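Local coordinates for protein endo-beta-1,4-glucanase (Ampullaria crossean, PDB 5XBU) that is a family 45 glycoside hydrolase that probably cuts internal beta-1,4-glucosidic bonds of cellulose, at residues A[26-40]-A[108-120]. Sequence-based numbering, arbitrary orientation. Where two conformers were deposited one is given.
Sequences STTRYVDGHKGACGC and VTNACPINGNEEW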
loop_
_atom_site.group_PDB
_atom_site.type_symbol
_atom_site.label_atom_id
_atom_site.label_comp_id
_atom_site.label_asym_id
_atom_site.label_seq_id
_atom_site.Cartn_x
_atom_site.Cartn_y
_atom_site.Cartn_z
ATOM N N SER A 26 4.012 1.199 7.093
ATOM C CA SER A 26 4.907 0.107 6.757
ATOM C C SER A 26 4.652 -0.346 5.327
ATOM O O SER A 26 3.596 -0.079 4.740
ATOM C CB SER A 26 4.743 -1.040 7.749
ATOM O OG SER A 26 3.379 -1.325 8.032
ATOM N N THR A 27 5.656 -1.022 4.762
ATOM C CA THR A 27 5.557 -1.582 3.433
ATOM C C THR A 27 6.152 -2.981 3.420
ATOM O O THR A 27 7.057 -3.304 4.181
ATOM C CB THR A 27 6.236 -0.703 2.352
ATOM O OG1 THR A 27 7.664 -0.786 2.449
ATOM C CG2 THR A 27 5.811 0.744 2.373
ATOM N N THR A 28 5.642 -3.799 2.494
ATOM C CA THR A 28 6.221 -5.081 2.112
ATOM C C THR A 28 6.123 -5.179 0.593
ATOM O O THR A 28 5.615 -4.268 -0.074
ATOM C CB THR A 28 5.543 -6.272 2.817
ATOM O OG1 THR A 28 4.127 -6.206 2.648
ATOM C CG2 THR A 28 5.868 -6.353 4.304
ATOM N N ARG A 29 6.576 -6.290 0.032
ATOM C CA ARG A 29 6.381 -6.553 -1.382
ATOM C C ARG A 29 5.681 -7.891 -1.532
ATOM O O ARG A 29 5.808 -8.772 -0.672
ATOM C CB ARG A 29 7.700 -6.504 -2.162
ATOM C CG ARG A 29 8.823 -7.360 -1.579
ATOM C CD ARG A 29 10.134 -7.149 -2.336
ATOM N NE ARG A 29 11.338 -7.139 -1.525
ATOM C CZ ARG A 29 12.549 -7.234 -2.050
ATOM N NH1 ARG A 29 13.634 -7.204 -1.286
ATOM N NH2 ARG A 29 12.659 -7.388 -3.362
ATOM N N TYR A 30 4.920 -8.020 -2.613
ATOM C CA TYR A 30 4.191 -9.241 -2.872
ATOM C C TYR A 30 4.184 -9.532 -4.345
ATOM O O TYR A 30 4.394 -8.647 -5.183
ATOM C CB TYR A 30 2.780 -9.199 -2.335
ATOM C CG TYR A 30 1.735 -8.476 -3.177
ATOM C CD1 TYR A 30 1.701 -7.095 -3.279
ATOM C CD2 TYR A 30 0.755 -9.208 -3.867
ATOM C CE1 TYR A 30 0.707 -6.459 -3.997
ATOM C CE2 TYR A 30 -0.245 -8.570 -4.612
ATOM C CZ TYR A 30 -0.261 -7.195 -4.648
ATOM O OH TYR A 30 -1.271 -6.601 -5.372
ATOM N N VAL A 31 3.859 -10.800 -4.595
ATOM C CA VAL A 31 3.674 -11.409 -5.892
ATOM C C VAL A 31 2.601 -12.491 -5.743
ATOM O O VAL A 31 2.594 -13.235 -4.758
ATOM C CB VAL A 31 5.050 -12.015 -6.206
ATOM C CG1 VAL A 31 4.993 -13.513 -6.361
ATOM C CG2 VAL A 31 5.719 -11.253 -7.273
ATOM N N ASP A 32 1.669 -12.578 -6.704
ATOM C CA ASP A 32 0.672 -13.659 -6.679
ATOM C C ASP A 32 -0.050 -13.859 -8.008
ATOM O O ASP A 32 -0.805 -14.821 -8.177
ATOM C CB ASP A 32 -0.336 -13.508 -5.523
ATOM C CG ASP A 32 -1.284 -12.317 -5.689
ATOM O OD1 ASP A 32 -1.354 -11.704 -6.775
ATOM O OD2 ASP A 32 -1.971 -11.987 -4.696
ATOM N N GLY A 33 0.192 -12.942 -8.937
ATOM C CA GLY A 33 -0.387 -12.803 -10.258
ATOM C C GLY A 33 -1.892 -12.776 -10.396
ATOM O O GLY A 33 -2.392 -13.002 -11.499
ATOM N N HIS A 34 -2.628 -12.498 -9.323
ATOM C CA HIS A 34 -4.080 -12.404 -9.413
ATOM C C HIS A 34 -4.480 -11.098 -10.086
ATOM O O HIS A 34 -3.744 -10.106 -10.069
ATOM C CB HIS A 34 -4.718 -12.422 -8.022
ATOM C CG HIS A 34 -4.635 -13.755 -7.344
ATOM N ND1 HIS A 34 -4.982 -14.927 -7.983
ATOM C CD2 HIS A 34 -4.220 -14.102 -6.102
ATOM C CE1 HIS A 34 -4.791 -15.937 -7.157
ATOM N NE2 HIS A 34 -4.327 -15.463 -6.013
ATOM N N LYS A 35 -5.711 -11.072 -10.606
ATOM C CA LYS A 35 -6.250 -9.825 -11.134
ATOM C C LYS A 35 -6.324 -8.766 -10.045
ATOM O O LYS A 35 -5.899 -7.622 -10.243
ATOM C CB LYS A 35 -7.633 -10.065 -11.733
ATOM C CG LYS A 35 -8.277 -8.778 -12.198
ATOM C CD LYS A 35 -9.472 -9.022 -13.091
ATOM C CE LYS A 35 -10.621 -9.665 -12.342
ATOM N NZ LYS A 35 -11.748 -9.955 -13.286
ATOM N N GLY A 36 -6.855 -9.133 -8.890
ATOM C CA GLY A 36 -6.898 -8.238 -7.752
ATOM C C GLY A 36 -8.278 -7.643 -7.504
ATOM O O GLY A 36 -9.207 -7.721 -8.314
ATOM N N ALA A 37 -8.362 -6.995 -6.352
ATOM C CA ALA A 37 -9.613 -6.597 -5.740
ATOM C C ALA A 37 -10.252 -5.379 -6.376
ATOM O O ALA A 37 -11.388 -5.051 -6.009
ATOM C CB ALA A 37 -9.380 -6.349 -4.254
ATOM N N CYS A 38 -9.564 -4.696 -7.298
ATOM C CA CYS A 38 -10.140 -3.568 -7.997
ATOM C C CYS A 38 -10.528 -3.925 -9.426
ATOM O O CYS A 38 -10.946 -3.039 -10.182
ATOM C CB CYS A 38 -9.227 -2.347 -7.968
ATOM S SG CYS A 38 -8.841 -1.819 -6.272
ATOM N N GLY A 39 -10.457 -5.200 -9.790
ATOM C CA GLY A 39 -10.910 -5.601 -11.106
ATOM C C GLY A 39 -10.039 -5.119 -12.247
ATOM O O GLY A 39 -10.536 -4.921 -13.363
ATOM N N CYS A 40 -8.735 -4.976 -12.011
ATOM C CA CYS A 40 -7.816 -4.469 -13.028
ATOM C C CYS A 40 -7.312 -5.594 -13.933
ATOM O O CYS A 40 -6.128 -5.939 -13.973
ATOM C CB CYS A 40 -6.677 -3.696 -12.383
ATOM S SG CYS A 40 -7.287 -2.208 -11.528
ATOM N N VAL A 108 -3.615 2.231 -5.886
ATOM C CA VAL A 108 -4.332 1.144 -5.236
ATOM C C VAL A 108 -5.083 0.328 -6.278
ATOM O O VAL A 108 -6.012 0.826 -6.920
ATOM C CB VAL A 108 -5.322 1.701 -4.203
ATOM C CG1 VAL A 108 -6.120 0.584 -3.598
ATOM C CG2 VAL A 108 -4.581 2.547 -3.154
ATOM N N THR A 109 -4.697 -0.944 -6.420
ATOM C CA THR A 109 -5.368 -1.849 -7.354
ATOM C C THR A 109 -5.772 -3.159 -6.710
ATOM O O THR A 109 -6.392 -3.992 -7.385
ATOM C CB THR A 109 -4.518 -2.131 -8.592
ATOM O OG1 THR A 109 -3.383 -2.874 -8.164
ATOM C CG2 THR A 109 -4.119 -0.880 -9.314
ATOM N N ASN A 110 -5.478 -3.365 -5.429
ATOM C CA ASN A 110 -5.750 -4.633 -4.783
ATOM C C ASN A 110 -5.839 -4.365 -3.287
ATOM O O ASN A 110 -5.626 -3.237 -2.846
ATOM C CB ASN A 110 -4.656 -5.620 -5.203
ATOM C CG ASN A 110 -4.944 -7.057 -4.839
ATOM O OD1 ASN A 110 -6.077 -7.450 -4.574
ATOM N ND2 ASN A 110 -3.899 -7.870 -4.841
ATOM N N ALA A 111 -6.164 -5.410 -2.522
ATOM C CA ALA A 111 -6.302 -5.318 -1.074
ATOM C C ALA A 111 -5.405 -6.329 -0.384
ATOM O O ALA A 111 -5.203 -7.437 -0.888
ATOM C CB ALA A 111 -7.748 -5.619 -0.674
ATOM N N CYS A 112 -4.920 -5.936 0.796
ATOM C CA CYS A 112 -4.212 -6.816 1.719
ATOM C C CYS A 112 -5.192 -7.126 2.852
ATOM O O CYS A 112 -5.345 -6.314 3.780
ATOM C CB CYS A 112 -2.954 -6.129 2.255
ATOM S SG CYS A 112 -1.965 -7.158 3.401
ATOM N N PRO A 113 -5.928 -8.243 2.787
ATOM C CA PRO A 113 -6.949 -8.482 3.819
ATOM C C PRO A 113 -6.315 -8.765 5.165
ATOM O O PRO A 113 -5.207 -9.297 5.264
ATOM C CB PRO A 113 -7.694 -9.730 3.331
ATOM C CG PRO A 113 -7.328 -9.903 1.914
ATOM C CD PRO A 113 -5.979 -9.270 1.725
ATOM N N ILE A 114 -7.062 -8.440 6.217
ATOM C CA ILE A 114 -6.652 -8.819 7.564
ATOM C C ILE A 114 -6.420 -10.319 7.627
ATOM O O ILE A 114 -5.424 -10.791 8.179
ATOM C CB ILE A 114 -7.702 -8.366 8.589
ATOM C CG1 ILE A 114 -7.792 -6.837 8.629
ATOM C CG2 ILE A 114 -7.449 -8.984 9.953
ATOM C CD1 ILE A 114 -9.046 -6.290 9.305
ATOM N N ASN A 115 -7.344 -11.090 7.066
ATOM C CA ASN A 115 -7.246 -12.533 7.111
ATOM C C ASN A 115 -6.014 -12.990 6.344
ATOM O O ASN A 115 -5.892 -12.708 5.156
ATOM C CB ASN A 115 -8.506 -13.131 6.491
ATOM C CG ASN A 115 -8.589 -14.602 6.727
ATOM O OD1 ASN A 115 -8.143 -15.081 7.788
ATOM N ND2 ASN A 115 -9.178 -15.330 5.793
ATOM N N GLY A 116 -5.128 -13.720 7.013
ATOM C CA GLY A 116 -3.898 -14.180 6.401
ATOM C C GLY A 116 -2.765 -13.182 6.410
ATOM O O GLY A 116 -1.670 -13.529 5.951
ATOM N N ASN A 117 -2.970 -11.965 6.916
ATOM C CA ASN A 117 -1.944 -10.932 6.944
ATOM C C ASN A 117 -1.974 -10.180 8.269
ATOM O O ASN A 117 -2.052 -8.950 8.302
ATOM C CB ASN A 117 -2.094 -9.955 5.780
ATOM C CG ASN A 117 -2.026 -10.643 4.432
ATOM O OD1 ASN A 117 -0.934 -10.930 3.929
ATOM N ND2 ASN A 117 -3.183 -10.897 3.833
ATOM N N GLU A 118 -1.909 -10.914 9.381
ATOM C CA GLU A 118 -2.089 -10.267 10.679
ATOM C C GLU A 118 -0.989 -9.262 10.976
ATOM O O GLU A 118 -1.273 -8.137 11.406
ATOM C CB GLU A 118 -2.153 -11.306 11.797
ATOM C CG GLU A 118 -2.166 -10.707 13.223
ATOM C CD GLU A 118 -3.354 -9.814 13.561
ATOM O OE1 GLU A 118 -4.399 -9.821 12.886
ATOM O OE2 GLU A 118 -3.273 -9.133 14.605
ATOM N N GLU A 119 0.272 -9.663 10.808
ATOM C CA GLU A 119 1.386 -8.844 11.278
ATOM C C GLU A 119 1.331 -7.436 10.700
ATOM O O GLU A 119 1.550 -6.442 11.419
ATOM C CB GLU A 119 2.704 -9.521 10.888
ATOM C CG GLU A 119 3.918 -8.661 11.209
ATOM C CD GLU A 119 5.245 -9.384 11.060
ATOM O OE1 GLU A 119 6.258 -8.764 11.434
ATOM O OE2 GLU A 119 5.291 -10.540 10.590
ATOM N N TRP A 120 1.141 -7.339 9.381
ATOM C CA TRP A 120 1.250 -6.077 8.670
ATOM C C TRP A 120 -0.099 -5.438 8.387
ATOM O O TRP A 120 -0.212 -4.212 8.421
ATOM C CB TRP A 120 2.007 -6.262 7.347
ATOM C CG TRP A 120 3.406 -6.758 7.509
ATOM C CD1 TRP A 120 3.863 -8.015 7.241
ATOM C CD2 TRP A 120 4.541 -6.008 7.975
ATOM N NE1 TRP A 120 5.204 -8.095 7.509
ATOM C CE2 TRP A 120 5.645 -6.878 7.948
ATOM C CE3 TRP A 120 4.747 -4.680 8.382
ATOM C CZ2 TRP A 120 6.925 -6.474 8.306
ATOM C CZ3 TRP A 120 6.027 -4.285 8.749
ATOM C CH2 TRP A 120 7.093 -5.181 8.715
HETATM O O HOH W 1 -1.240 -4.182 -6.377
HETATM O O HOH W 2 -3.928 -10.596 -4.355
HETATM O O HOH W 3 -7.233 -5.323 -9.598
#
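The side-chain amide of Asn-110 joins Tyr-30 to the turn at Ala-37. This contact lies in the double-psi beta-barrel domain of a family 45 glycoside hydrolase. It joins the end of strand 22-30 and the loop after it to the loop that follows strand 104-108 and to the start of helix 118-121. Asn-110 ND2 donates to Tyr-30 OH at 3.0 Å, almost straight (172°) and within the amide plane. Ring and amide planes stand 46° apart. Asn-110 OD1 accepts from Ala-37 N at 2.9 Å, with the donor well above the carbonyl plane. It also takes a weak bond from Ala-111 N. Asn-110 CG lies anti to the backbone N (chi1 -168°), which carries the amide out to the 26-40 loop. With an alanine here, Tyr-30 OH and Ala-37 N would probably lose these partners, and a gap is likely to open beside Gly-36.

Next to the amide, Cys-38, in the type I turn from Gly-36 to Gly-39, donates its N to Thr-109 O at 3.3 Å, a bent bond with the donor above the carbonyl plane. Ala-37 CB packs on Ala-111 CB at 4.0 Å. At the far end, Thr-28 CG2 sits over one face of the Trp-120 indole in a CH-pi contact, 3.7 Å from the centroid of the five-membered ring. Ser-26 CB approaches Trp-120 CZ3 obliquely at 3.6 Å.

Further out, disulfides tie Cys-38 to Cys-78 and Cys-40 to Cys-178. Ser-26 OG bonds to His-140, and Thr-28 OG1 to Asp-142 and His-140, on the neighbouring strand 140-144. One water links Tyr-30 OH to Thr-109 OG1, which also has Asn-52 as a partner. A second accepts from Asn-110 ND2. The third donates to Lys-35 O and Thr-109 O and accepts from Cys-40 N at 2.9 Å.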